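Local coordinates for protein putative glycosyl hydrolase (Bacteroides thetaiotaomicron VPI-5482, PDB 3K11) that is of unproven function but is probably a hydrolase of the glycosyl hydrolase family 88 type, perhaps acting on carbohydrates, at residues 183-189 and 231-236; 197-201 and 377-381; 260-264 and 381-387; 268-272 and 296-300. One frame throughout, in Å; residues are numbered along the deposited sequence.

Contact 1: residues 183-189 and 231-236; sequences RLADGTF and KQFLQF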
loop_
_atom_site.group_PDB
_atom_site.type_symbol
_atom_site.label_atom_id
_atom_site.label_comp_id
_atom_site.label_asym_id
_atom_site.label_seq_id
_atom_site.Cartn_x
_atom_site.Cartn_y
_atom_site.Cartn_z
ATOM N N ARG A 183 6.596 36.160 -1.308
ATOM C CA ARG A 183 5.291 35.562 -1.583
ATOM C C ARG A 183 5.131 35.361 -3.083
ATOM O O ARG A 183 5.746 36.070 -3.887
ATOM C CB ARG A 183 4.187 36.497 -1.146
ATOM C CG ARG A 183 4.119 36.770 0.368
ATOM C CD ARG A 183 3.371 37.997 0.571
ATOM N NE ARG A 183 3.161 38.473 1.954
ATOM C CZ ARG A 183 1.991 38.443 2.619
ATOM N NH1 ARG A 183 0.908 37.842 2.110
ATOM N NH2 ARG A 183 1.901 39.013 3.816
ATOM N N LEU A 184 4.248 34.434 -3.440
ATOM C CA LEU A 184 3.790 34.282 -4.819
ATOM C C LEU A 184 3.004 35.516 -5.223
ATOM O O LEU A 184 2.702 36.362 -4.377
ATOM C CB LEU A 184 2.878 33.047 -4.960
ATOM C CG LEU A 184 3.422 31.632 -4.701
ATOM C CD1 LEU A 184 2.368 30.565 -5.035
ATOM C CD2 LEU A 184 4.726 31.378 -5.450
ATOM N N ALA A 185 2.646 35.632 -6.503
ATOM C CA ALA A 185 1.890 36.801 -6.984
ATOM C C ALA A 185 0.576 36.984 -6.213
ATOM O O ALA A 185 0.165 38.125 -5.904
ATOM C CB ALA A 185 1.618 36.693 -8.494
ATOM N N ASP A 186 -0.047 35.868 -5.860
ATOM C CA ASP A 186 -1.301 35.886 -5.142
ATOM C C ASP A 186 -1.157 36.072 -3.638
ATOM O O ASP A 186 -2.150 36.021 -2.922
ATOM C CB ASP A 186 -2.103 34.650 -5.449
ATOM C CG ASP A 186 -1.569 33.412 -4.787
ATOM O OD1 ASP A 186 -0.522 33.432 -4.108
ATOM O OD2 ASP A 186 -2.227 32.390 -4.973
ATOM N N GLY A 187 0.060 36.293 -3.159
ATOM C CA GLY A 187 0.276 36.630 -1.746
ATOM C C GLY A 187 0.674 35.440 -0.897
ATOM O O GLY A 187 1.030 35.613 0.252
ATOM N N THR A 188 0.570 34.227 -1.414
ATOM C CA THR A 188 0.917 33.024 -0.636
ATOM C C THR A 188 2.397 33.023 -0.205
ATOM O O THR A 188 3.290 33.255 -1.011
ATOM C CB THR A 188 0.653 31.713 -1.412
ATOM O OG1 THR A 188 -0.612 31.756 -2.091
ATOM C CG2 THR A 188 0.792 30.473 -0.468
ATOM N N PHE A 189 2.643 32.825 1.085
ATOM C CA PHE A 189 4.036 32.736 1.569
ATOM C C PHE A 189 4.775 31.670 0.748
ATOM O O PHE A 189 4.305 30.558 0.657
ATOM C CB PHE A 189 4.092 32.351 3.042
ATOM C CG PHE A 189 3.487 33.378 3.983
ATOM C CD1 PHE A 189 3.877 34.695 3.936
ATOM C CD2 PHE A 189 2.595 32.978 4.981
ATOM C CE1 PHE A 189 3.344 35.623 4.850
ATOM C CE2 PHE A 189 2.084 33.909 5.883
ATOM C CZ PHE A 189 2.449 35.199 5.800
ATOM N N LYS A 231 -6.883 33.250 3.940
ATOM C CA LYS A 231 -6.444 33.324 2.554
ATOM C C LYS A 231 -5.206 32.480 2.345
ATOM O O LYS A 231 -5.106 31.718 1.395
ATOM C CB LYS A 231 -6.130 34.789 2.225
ATOM C CG LYS A 231 -5.742 35.030 0.764
ATOM C CD LYS A 231 -5.329 36.480 0.481
ATOM C CE LYS A 231 -4.792 36.623 -1.010
ATOM N NZ LYS A 231 -3.880 37.767 -1.159
ATOM N N GLN A 232 -4.221 32.620 3.231
ATOM C CA GLN A 232 -3.045 31.743 3.163
ATOM C C GLN A 232 -3.450 30.298 3.241
ATOM O O GLN A 232 -3.033 29.456 2.435
ATOM C CB GLN A 232 -2.110 32.029 4.349
ATOM C CG GLN A 232 -1.416 33.385 4.264
ATOM C CD GLN A 232 -0.409 33.513 3.146
ATOM O OE1 GLN A 232 0.183 32.541 2.726
ATOM N NE2 GLN A 232 -0.197 34.750 2.690
ATOM N N PHE A 233 -4.247 29.984 4.240
ATOM C CA PHE A 233 -4.609 28.558 4.413
ATOM C C PHE A 233 -5.170 27.989 3.129
ATOM O O PHE A 233 -4.765 26.930 2.675
ATOM C CB PHE A 233 -5.609 28.383 5.548
ATOM C CG PHE A 233 -5.861 26.936 5.910
ATOM C CD1 PHE A 233 -6.824 26.169 5.230
ATOM C CD2 PHE A 233 -5.162 26.335 6.931
ATOM C CE1 PHE A 233 -7.028 24.843 5.546
ATOM C CE2 PHE A 233 -5.374 24.932 7.235
ATOM C CZ PHE A 233 -6.279 24.223 6.547
ATOM N N LEU A 234 -6.126 28.691 2.531
ATOM C CA LEU A 234 -6.828 28.119 1.396
ATOM C C LEU A 234 -5.994 28.151 0.122
ATOM O O LEU A 234 -6.093 27.254 -0.737
ATOM C CB LEU A 234 -8.138 28.869 1.205
ATOM C CG LEU A 234 -9.212 28.781 2.301
ATOM C CD1 LEU A 234 -10.353 29.716 1.932
ATOM C CD2 LEU A 234 -9.731 27.314 2.525
ATOM N N GLN A 235 -5.134 29.142 -0.002
ATOM C CA GLN A 235 -4.239 29.233 -1.193
ATOM C C GLN A 235 -3.174 28.142 -1.170
ATOM O O GLN A 235 -2.779 27.627 -2.222
ATOM C CB GLN A 235 -3.647 30.655 -1.294
ATOM C CG GLN A 235 -4.679 31.645 -1.832
ATOM C CD GLN A 235 -4.212 33.069 -2.011
ATOM O OE1 GLN A 235 -5.020 33.908 -2.432
ATOM N NE2 GLN A 235 -2.951 33.374 -1.688
ATOM N N PHE A 236 -2.645 27.826 0.028
ATOM C CA PHE A 236 -1.781 26.661 0.205
ATOM C C PHE A 236 -2.583 25.386 -0.083
ATOM O O PHE A 236 -2.177 24.532 -0.860
ATOM C CB PHE A 236 -1.233 26.536 1.644
ATOM C CG PHE A 236 0.041 27.299 1.912
ATOM C CD1 PHE A 236 1.256 26.757 1.602
ATOM C CD2 PHE A 236 0.029 28.519 2.559
ATOM C CE1 PHE A 236 2.446 27.433 1.871
ATOM C CE2 PHE A 236 1.238 29.206 2.817
ATOM C CZ PHE A 236 2.427 28.656 2.466
#
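Two glutamines one helical turn apart, Gln232 and Gln235, read the loop 183-189 largely through its backbone, and Thr188 sits where they meet it. Gln232 is the most covered residue here: its NE2 donates to Gly187 O (2.9 Å), while Phe189 N donates to Gln232 OE1 (3.0 Å, 170° at the hydrogen), and Gln232 CD lies over one face of the Phe189 ring. Gln235 NE2 gives hydrogen bonds to Asp186 O at 3.0 Å and Thr188 OG1 at 2.9 Å; Lys231 NZ also reaches Asp186 O, at 3.0 Å. Thr188 CG2 stands 3.7 Å from the Phe236 ring centroid, 17° off its normal, a CH-pi contact. Charges on the same helix help: Glu228 pairs with Arg183, Arg239 with Asp186. Within the loop, a type I beta turn from Leu184 to Gly187 overlaps an Asx turn, Asp186 OD1 accepting from Thr188 N at 3.0 Å. These turns dock on helix 222-240 in what is probably the six-hairpin glycosidase fold of this family.

Contact 2: residues 197-201 and 377-381; sequences NTLWL and GTGMA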
loop_
_atom_site.group_PDB
_atom_site.type_symbol
_atom_site.label_atom_id
_atom_site.label_comp_id
_atom_site.label_asym_id
_atom_site.label_seq_id
_atom_site.Cartn_x
_atom_site.Cartn_y
_atom_site.Cartn_z
ATOM N N ASN A 197 9.753 30.240 -6.799
ATOM C CA ASN A 197 8.331 30.170 -6.517
ATOM C C ASN A 197 7.881 28.781 -6.086
ATOM O O ASN A 197 7.002 28.146 -6.694
ATOM C CB ASN A 197 7.520 30.673 -7.736
ATOM C CG ASN A 197 7.581 32.194 -7.858
ATOM O OD1 ASN A 197 8.263 32.842 -7.101
ATOM N ND2 ASN A 197 6.812 32.751 -8.743
ATOM N N THR A 198 8.518 28.334 -5.011
ATOM C CA THR A 198 8.188 27.048 -4.380
ATOM C C THR A 198 7.407 27.262 -3.103
ATOM O O THR A 198 7.760 28.083 -2.258
ATOM C CB THR A 198 9.494 26.277 -4.034
ATOM O OG1 THR A 198 10.257 26.085 -5.236
ATOM C CG2 THR A 198 9.194 24.951 -3.418
ATOM N N LEU A 199 6.334 26.485 -2.962
ATOM C CA LEU A 199 5.615 26.411 -1.727
ATOM C C LEU A 199 6.129 25.200 -0.944
ATOM O O LEU A 199 6.235 24.129 -1.496
ATOM C CB LEU A 199 4.123 26.300 -1.939
ATOM C CG LEU A 199 3.382 27.442 -2.636
ATOM C CD1 LEU A 199 1.852 27.131 -2.712
ATOM C CD2 LEU A 199 3.687 28.821 -1.932
ATOM N N TRP A 200 6.372 25.429 0.341
ATOM C CA TRP A 200 6.729 24.403 1.326
ATOM C C TRP A 200 5.557 24.194 2.237
ATOM O O TRP A 200 5.051 25.148 2.837
ATOM C CB TRP A 200 7.891 24.898 2.167
ATOM C CG TRP A 200 9.204 24.898 1.479
ATOM C CD1 TRP A 200 9.562 25.572 0.339
ATOM C CD2 TRP A 200 10.366 24.243 1.946
ATOM N NE1 TRP A 200 10.879 25.344 0.057
ATOM C CE2 TRP A 200 11.411 24.547 1.036
ATOM C CE3 TRP A 200 10.631 23.420 3.051
ATOM C CZ2 TRP A 200 12.721 24.076 1.208
ATOM C CZ3 TRP A 200 11.916 22.918 3.207
ATOM C CH2 TRP A 200 12.959 23.272 2.304
ATOM N N LEU A 201 5.138 22.949 2.389
ATOM C CA LEU A 201 4.028 22.636 3.293
ATOM C C LEU A 201 4.329 23.194 4.687
ATOM O O LEU A 201 3.423 23.677 5.388
ATOM C CB LEU A 201 3.808 21.121 3.334
ATOM C CG LEU A 201 2.587 20.634 4.058
ATOM C CD1 LEU A 201 1.303 21.264 3.479
ATOM C CD2 LEU A 201 2.545 19.067 4.020
ATOM N N GLY A 377 16.468 17.879 10.648
ATOM C CA GLY A 377 16.016 18.946 9.747
ATOM C C GLY A 377 16.064 18.407 8.331
ATOM O O GLY A 377 17.044 17.759 7.958
ATOM N N THR A 378 15.015 18.669 7.564
ATOM C CA THR A 378 14.787 18.007 6.234
ATOM C C THR A 378 14.155 19.009 5.258
ATOM O O THR A 378 13.113 19.631 5.560
ATOM C CB THR A 378 13.884 16.780 6.422
ATOM O OG1 THR A 378 14.618 15.786 7.137
ATOM C CG2 THR A 378 13.399 16.200 5.067
ATOM N N GLY A 379 14.809 19.185 4.114
ATOM C CA GLY A 379 14.349 20.054 3.047
ATOM C C GLY A 379 13.468 19.296 2.052
ATOM O O GLY A 379 12.855 18.276 2.389
HETATM N N MSE A 380 13.443 19.777 0.815
HETATM C CA MSE A 380 12.516 19.280 -0.213
HETATM C C MSE A 380 13.220 18.475 -1.269
HETATM O O MSE A 380 14.245 18.893 -1.800
HETATM C CB MSE A 380 11.835 20.471 -0.890
HETATM C CG MSE A 380 10.734 20.072 -1.902
HETATM SE SE MSE A 380 9.921 21.587 -2.708
HETATM C CE MSE A 380 9.173 22.322 -0.995
ATOM N N ALA A 381 12.669 17.325 -1.605
ATOM C CA ALA A 381 13.219 16.504 -2.667
ATOM C C ALA A 381 12.092 16.124 -3.653
ATOM O O ALA A 381 10.875 16.191 -3.317
ATOM C CB ALA A 381 13.859 15.204 -2.088
#
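A Met-aromatic contact joins strand 198-200, an outermost strand of a small antiparallel sheet, to the loop that precedes helix 384-388. Thr378 comes first, its O lying 4.2 Å from Trp200 CZ3, near the plane of the indole and at its edge; its hydroxyl is engaged with Val376 and Arg390. At Gly379 the backbone itself makes the contact, with CA 3.6 Å from Trp200 CH2. Met380, modelled as selenomethionine, brings the largest buried area. Its CA-to-CB bond points toward the strand, and chi1 and chi2 are both t, so the side chain is extended before chi3 turns to m and sets the methyl over the indole. Met380 SE lies 3.5 Å from Thr198 CG2 and 5.0 Å, 17° off the normal, from the centroid of the Trp200 five-membered ring; Met380 CE lies 3.5 Å from Leu199 O. Asp423 of the second subunit packs on Trp200. The methyl makes a separate CH-pi contact: Met380 CE stands 3.4 Å from the same Trp200 centroid, just 6° off the normal.

Contact 3: residues 260-264 and 381-387; sequences PAFCW and AFDPAFY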
loop_
_atom_site.group_PDB
_atom_site.type_symbol
_atom_site.label_atom_id
_atom_site.label_comp_id
_atom_site.label_asym_id
_atom_site.label_seq_id
_atom_site.Cartn_x
_atom_site.Cartn_y
_atom_site.Cartn_z
ATOM N N PRO A 260 4.635 16.217 -8.185
ATOM C CA PRO A 260 4.802 14.948 -7.445
ATOM C C PRO A 260 4.578 15.099 -5.953
ATOM O O PRO A 260 4.879 16.134 -5.372
ATOM C CB PRO A 260 6.260 14.582 -7.718
ATOM C CG PRO A 260 6.608 15.256 -9.005
ATOM C CD PRO A 260 5.863 16.571 -8.940
ATOM N N ALA A 261 3.978 14.077 -5.343
ATOM C CA ALA A 261 3.600 14.114 -3.947
ATOM C C ALA A 261 4.542 13.239 -3.149
ATOM O O ALA A 261 4.639 12.049 -3.408
ATOM C CB ALA A 261 2.168 13.613 -3.783
ATOM N N PHE A 262 5.269 13.849 -2.231
ATOM C CA PHE A 262 5.971 13.140 -1.208
ATOM C C PHE A 262 5.294 13.578 0.091
ATOM O O PHE A 262 5.455 14.707 0.526
ATOM C CB PHE A 262 7.457 13.455 -1.258
ATOM C CG PHE A 262 8.117 12.885 -2.509
ATOM C CD1 PHE A 262 8.533 11.569 -2.529
ATOM C CD2 PHE A 262 8.205 13.623 -3.645
ATOM C CE1 PHE A 262 9.013 11.009 -3.676
ATOM C CE2 PHE A 262 8.740 13.054 -4.799
ATOM C CZ PHE A 262 9.125 11.757 -4.790
ATOM N N CYS A 263 4.472 12.696 0.666
ATOM C CA CYS A 263 3.587 13.051 1.799
ATOM C C CYS A 263 4.354 12.883 3.101
ATOM O O CYS A 263 4.111 11.976 3.871
ATOM C CB CYS A 263 2.342 12.168 1.768
ATOM S SG CYS A 263 1.418 12.438 0.197
ATOM N N TRP A 264 5.348 13.735 3.275
ATOM C CA TRP A 264 6.250 13.661 4.411
ATOM C C TRP A 264 5.486 13.889 5.707
ATOM O O TRP A 264 4.713 14.849 5.838
ATOM C CB TRP A 264 7.400 14.664 4.233
ATOM C CG TRP A 264 8.391 14.665 5.331
ATOM C CD1 TRP A 264 8.945 13.580 5.922
ATOM C CD2 TRP A 264 8.930 15.812 5.996
ATOM N NE1 TRP A 264 9.811 13.968 6.891
ATOM C CE2 TRP A 264 9.818 15.338 6.977
ATOM C CE3 TRP A 264 8.797 17.175 5.809
ATOM C CZ2 TRP A 264 10.557 16.184 7.795
ATOM C CZ3 TRP A 264 9.499 18.025 6.659
ATOM C CH2 TRP A 264 10.369 17.512 7.633
ATOM N N ALA A 381 12.669 17.325 -1.605
ATOM C CA ALA A 381 13.219 16.504 -2.667
ATOM C C ALA A 381 12.092 16.124 -3.653
ATOM O O ALA A 381 10.875 16.191 -3.317
ATOM C CB ALA A 381 13.859 15.204 -2.088
ATOM N N PHE A 382 12.517 15.642 -4.815
ATOM C CA PHE A 382 11.628 15.040 -5.772
ATOM C C PHE A 382 12.000 13.583 -6.084
ATOM O O PHE A 382 11.784 13.071 -7.171
ATOM C CB PHE A 382 11.519 15.920 -7.020
ATOM C CG PHE A 382 10.803 17.179 -6.732
ATOM C CD1 PHE A 382 9.448 17.146 -6.443
ATOM C CD2 PHE A 382 11.466 18.362 -6.635
ATOM C CE1 PHE A 382 8.776 18.286 -6.077
ATOM C CE2 PHE A 382 10.800 19.478 -6.287
ATOM C CZ PHE A 382 9.464 19.449 -6.031
ATOM N N ASP A 383 12.561 12.920 -5.086
ATOM C CA ASP A 383 12.813 11.467 -5.174
ATOM C C ASP A 383 12.564 10.889 -3.788
ATOM O O ASP A 383 12.689 11.603 -2.792
ATOM C CB ASP A 383 14.229 11.141 -5.680
ATOM C CG ASP A 383 15.308 11.418 -4.653
ATOM O OD1 ASP A 383 15.418 10.618 -3.682
ATOM O OD2 ASP A 383 16.086 12.387 -4.855
ATOM N N PRO A 384 12.157 9.611 -3.722
ATOM C CA PRO A 384 11.856 9.028 -2.414
ATOM C C PRO A 384 13.041 8.656 -1.553
ATOM O O PRO A 384 12.913 8.639 -0.339
ATOM C CB PRO A 384 11.080 7.759 -2.761
ATOM C CG PRO A 384 11.594 7.379 -4.141
ATOM C CD PRO A 384 11.829 8.710 -4.844
ATOM N N ALA A 385 14.180 8.351 -2.153
ATOM C CA ALA A 385 15.369 7.974 -1.351
ATOM C C ALA A 385 15.748 9.037 -0.318
ATOM O O ALA A 385 16.042 8.721 0.828
ATOM C CB ALA A 385 16.563 7.637 -2.290
ATOM N N PHE A 386 15.718 10.298 -0.713
ATOM C CA PHE A 386 15.999 11.398 0.198
ATOM C C PHE A 386 15.139 11.276 1.459
ATOM O O PHE A 386 15.645 11.295 2.591
ATOM C CB PHE A 386 15.748 12.724 -0.521
ATOM C CG PHE A 386 15.798 13.935 0.383
ATOM C CD1 PHE A 386 17.001 14.514 0.704
ATOM C CD2 PHE A 386 14.645 14.458 0.932
ATOM C CE1 PHE A 386 17.052 15.602 1.511
ATOM C CE2 PHE A 386 14.708 15.600 1.712
ATOM C CZ PHE A 386 15.918 16.130 2.018
ATOM N N TYR A 387 13.844 11.077 1.266
ATOM C CA TYR A 387 12.933 11.042 2.429
ATOM C C TYR A 387 13.120 9.777 3.256
ATOM O O TYR A 387 13.082 9.800 4.482
ATOM C CB TYR A 387 11.487 11.200 1.992
ATOM C CG TYR A 387 11.139 12.602 1.520
ATOM C CD1 TYR A 387 10.926 13.629 2.433
ATOM C CD2 TYR A 387 11.058 12.916 0.164
ATOM C CE1 TYR A 387 10.651 14.918 2.015
ATOM C CE2 TYR A 387 10.764 14.207 -0.261
ATOM C CZ TYR A 387 10.549 15.212 0.666
ATOM O OH TYR A 387 10.247 16.496 0.265
#
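Three residues of the loop 260-264 face the segment 381-387, and the contact they make is apolar and aromatic. Pro260 starts it, its CG lying 4.3 Å from Phe382 CD1. Ala261 turns its CB away and makes no contact. Phe262, with more area covered than any other residue here, pushes its ring into the bend that leads into helix 384-388: Phe262 CE2 is 3.5 Å from Phe382 C, Phe262 CE1 is 3.4 Å from Pro384 N, and Asp383 O stands over one face of the ring. Phe262 CB touches Tyr387 CE2 at 3.5 Å. The Phe262 and Tyr387 rings are nearly parallel (17°), but with centroids 5.5 Å apart they are slid sideways and barely overlap. Cys263, centre of an inverse gamma turn, points its CB away. Trp264 then adds CB against Tyr387 CE1 at 3.9 Å, completing an aromatic cluster with Phe262 and Tyr387. The bend is braced internally: Asp383 N-caps its helix, OD1 accepting from Phe386 N at 3.0 Å, and Ala381 N donates to Tyr387 OH at 3.2 Å. Tyr24 of the second subunit is bonded to Asp383. Tyr387 OH also bonds His250 of strand 247-253, while Trp264 is the N-cap residue of helix 265-281. The loop thus runs from that strand to that helix, packed against the short helix 384-388.

Contact 4: residues 268-272 and 296-300; sequences NGWAL and FRAHV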
loop_
_atom_site.group_PDB
_atom_site.type_symbol
_atom_site.label_atom_id
_atom_site.label_comp_id
_atom_site.label_asym_id
_atom_site.label_seq_id
_atom_site.Cartn_x
_atom_site.Cartn_y
_atom_site.Cartn_z
ATOM N N ASN A 268 3.188 17.070 7.091
ATOM C CA ASN A 268 1.761 16.813 7.189
ATOM C C ASN A 268 1.275 17.110 8.585
ATOM O O ASN A 268 0.203 17.694 8.763
ATOM C CB ASN A 268 1.423 15.379 6.759
ATOM C CG ASN A 268 1.050 15.325 5.290
ATOM O OD1 ASN A 268 -0.152 15.418 4.953
ATOM N ND2 ASN A 268 2.070 15.284 4.394
ATOM N N GLY A 269 2.116 16.848 9.591
ATOM C CA GLY A 269 1.813 17.283 10.953
ATOM C C GLY A 269 1.712 18.797 11.040
ATOM O O GLY A 269 0.773 19.330 11.623
ATOM N N TRP A 270 2.649 19.516 10.465
ATOM C CA TRP A 270 2.576 20.966 10.486
ATOM C C TRP A 270 1.269 21.496 9.873
ATOM O O TRP A 270 0.704 22.437 10.370
ATOM C CB TRP A 270 3.759 21.571 9.751
ATOM C CG TRP A 270 5.105 21.389 10.400
ATOM C CD1 TRP A 270 6.320 21.242 9.740
ATOM C CD2 TRP A 270 5.410 21.348 11.797
ATOM N NE1 TRP A 270 7.311 21.108 10.652
ATOM C CE2 TRP A 270 6.786 21.158 11.913
ATOM C CE3 TRP A 270 4.651 21.447 12.960
ATOM C CZ2 TRP A 270 7.419 21.057 13.130
ATOM C CZ3 TRP A 270 5.296 21.346 14.185
ATOM C CH2 TRP A 270 6.666 21.134 14.249
ATOM N N ALA A 271 0.768 20.868 8.815
ATOM C CA ALA A 271 -0.472 21.289 8.147
ATOM C C ALA A 271 -1.673 21.001 9.055
ATOM O O ALA A 271 -2.627 21.784 9.124
ATOM C CB ALA A 271 -0.661 20.525 6.824
ATOM N N LEU A 272 -1.644 19.864 9.740
ATOM C CA LEU A 272 -2.736 19.500 10.676
ATOM C C LEU A 272 -2.753 20.452 11.859
ATOM O O LEU A 272 -3.818 20.916 12.304
ATOM C CB LEU A 272 -2.559 18.036 11.132
ATOM C CG LEU A 272 -3.829 17.330 11.688
ATOM C CD1 LEU A 272 -4.977 17.220 10.636
ATOM C CD2 LEU A 272 -3.456 15.960 12.265
ATOM N N PHE A 296 -9.676 20.436 7.273
ATOM C CA PHE A 296 -9.179 19.765 8.501
ATOM C C PHE A 296 -9.742 18.372 8.655
ATOM O O PHE A 296 -9.011 17.389 8.795
ATOM C CB PHE A 296 -9.594 20.554 9.739
ATOM C CG PHE A 296 -9.129 19.909 11.039
ATOM C CD1 PHE A 296 -7.769 19.732 11.297
ATOM C CD2 PHE A 296 -10.065 19.430 11.948
ATOM C CE1 PHE A 296 -7.344 19.069 12.452
ATOM C CE2 PHE A 296 -9.663 18.777 13.126
ATOM C CZ PHE A 296 -8.302 18.614 13.380
ATOM N N ARG A 297 -11.056 18.267 8.562
ATOM C CA ARG A 297 -11.679 16.964 8.657
ATOM C C ARG A 297 -11.234 15.947 7.597
ATOM O O ARG A 297 -11.068 14.759 7.913
ATOM C CB ARG A 297 -13.183 17.118 8.698
ATOM C CG ARG A 297 -13.675 17.638 10.038
ATOM C CD ARG A 297 -15.153 17.776 10.004
ATOM N NE ARG A 297 -15.578 18.164 11.354
ATOM C CZ ARG A 297 -16.582 18.986 11.630
ATOM N NH1 ARG A 297 -17.342 19.498 10.650
ATOM N NH2 ARG A 297 -16.828 19.312 12.900
ATOM N N ALA A 298 -11.047 16.376 6.350
ATOM C CA ALA A 298 -10.571 15.496 5.292
ATOM C C ALA A 298 -9.141 15.031 5.580
ATOM O O ALA A 298 -8.803 13.874 5.344
ATOM C CB ALA A 298 -10.629 16.175 3.917
ATOM N N HIS A 299 -8.310 15.921 6.117
ATOM C CA HIS A 299 -6.932 15.573 6.456
ATOM C C HIS A 299 -6.871 14.591 7.626
ATOM O O HIS A 299 -6.109 13.623 7.622
ATOM C CB HIS A 299 -6.151 16.845 6.776
ATOM C CG HIS A 299 -4.667 16.668 6.768
ATOM N ND1 HIS A 299 -3.824 17.521 7.449
ATOM C CD2 HIS A 299 -3.875 15.735 6.176
ATOM C CE1 HIS A 299 -2.570 17.140 7.245
ATOM N NE2 HIS A 299 -2.568 16.063 6.476
ATOM N N VAL A 300 -7.742 14.799 8.596
ATOM C CA VAL A 300 -7.847 13.868 9.721
ATOM C C VAL A 300 -8.131 12.444 9.209
ATOM O O VAL A 300 -7.473 11.458 9.632
ATOM C CB VAL A 300 -8.901 14.293 10.737
ATOM C CG1 VAL A 300 -9.291 13.121 11.677
ATOM C CG2 VAL A 300 -8.441 15.475 11.554
HETATM O O HOH W 1 -4.865 20.086 8.183
#
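This is a buried helix-helix contact between consecutive helices, 265-281 and 289-304, which together form an alpha-alpha hairpin, the repeating unit of the (alpha/alpha)6 fold expected for this six-hairpin family. The local axes support that reading: the N-to-C directions of 268-272 and 296-300 differ by 144°, so the helices run roughly antiparallel but well splayed, and they approach to 10.9 Å. At that separation side chains must bridge the gap. Leu272 supplies the apolar half, its chi1 t, chi2 p conformation carrying CD1 across to Phe296 CE1 (3.5 Å), His299 ND1 (3.4 Å) and Val300 CG2 (4.0 Å). The backbones are nearest at the same place, Leu272 and Phe296 having CA atoms 6.8 Å apart. His299 supplies the polar half. Its CA-to-CB bond points toward helix 265-281, and its NE2 donates a hydrogen bond to Asn268 OD1 (2.9 Å, 150° at the hydrogen), which therefore places a proton on NE2. The amide nitrogen of Asn268 faces the carbonyls of Tyr248 and Trp264, so both ends of that side chain are used, and the Tyr248 ring meets the imidazole edge-to-face. Ala271 CB fits beside the imidazole, 3.9 Å from His299 CE1. One water closes the gap between the backbone and the ring: it donates to Ala271 O at 3.0 Å and is hydrogen-bonded to His299 ND1 at 2.9 Å.

From the N terminus, contact 1 opens at 183-189 and closes a loop of 41 residues at 231-236, tying the segment after helix 167-180 to helix 222-240. Contact 2 opens before that closure, at 197-201, and closes at 377-381, so the two cross; it ties strand 198-200 to the loop before helix 384-388, and Leu199 CD2 touches Phe189 O at 3.2 Å. Contact 3, 260-264 with 381-387, crosses contact 2, shares Ala381, and ties the loop between strand 247-253 and helix 265-281 to the start of helix 384-388. Contact 4 is the local hairpin enclosed by both; contact 1 precedes 3 and 4. Contacts 2 and 3 both touch the second subunit.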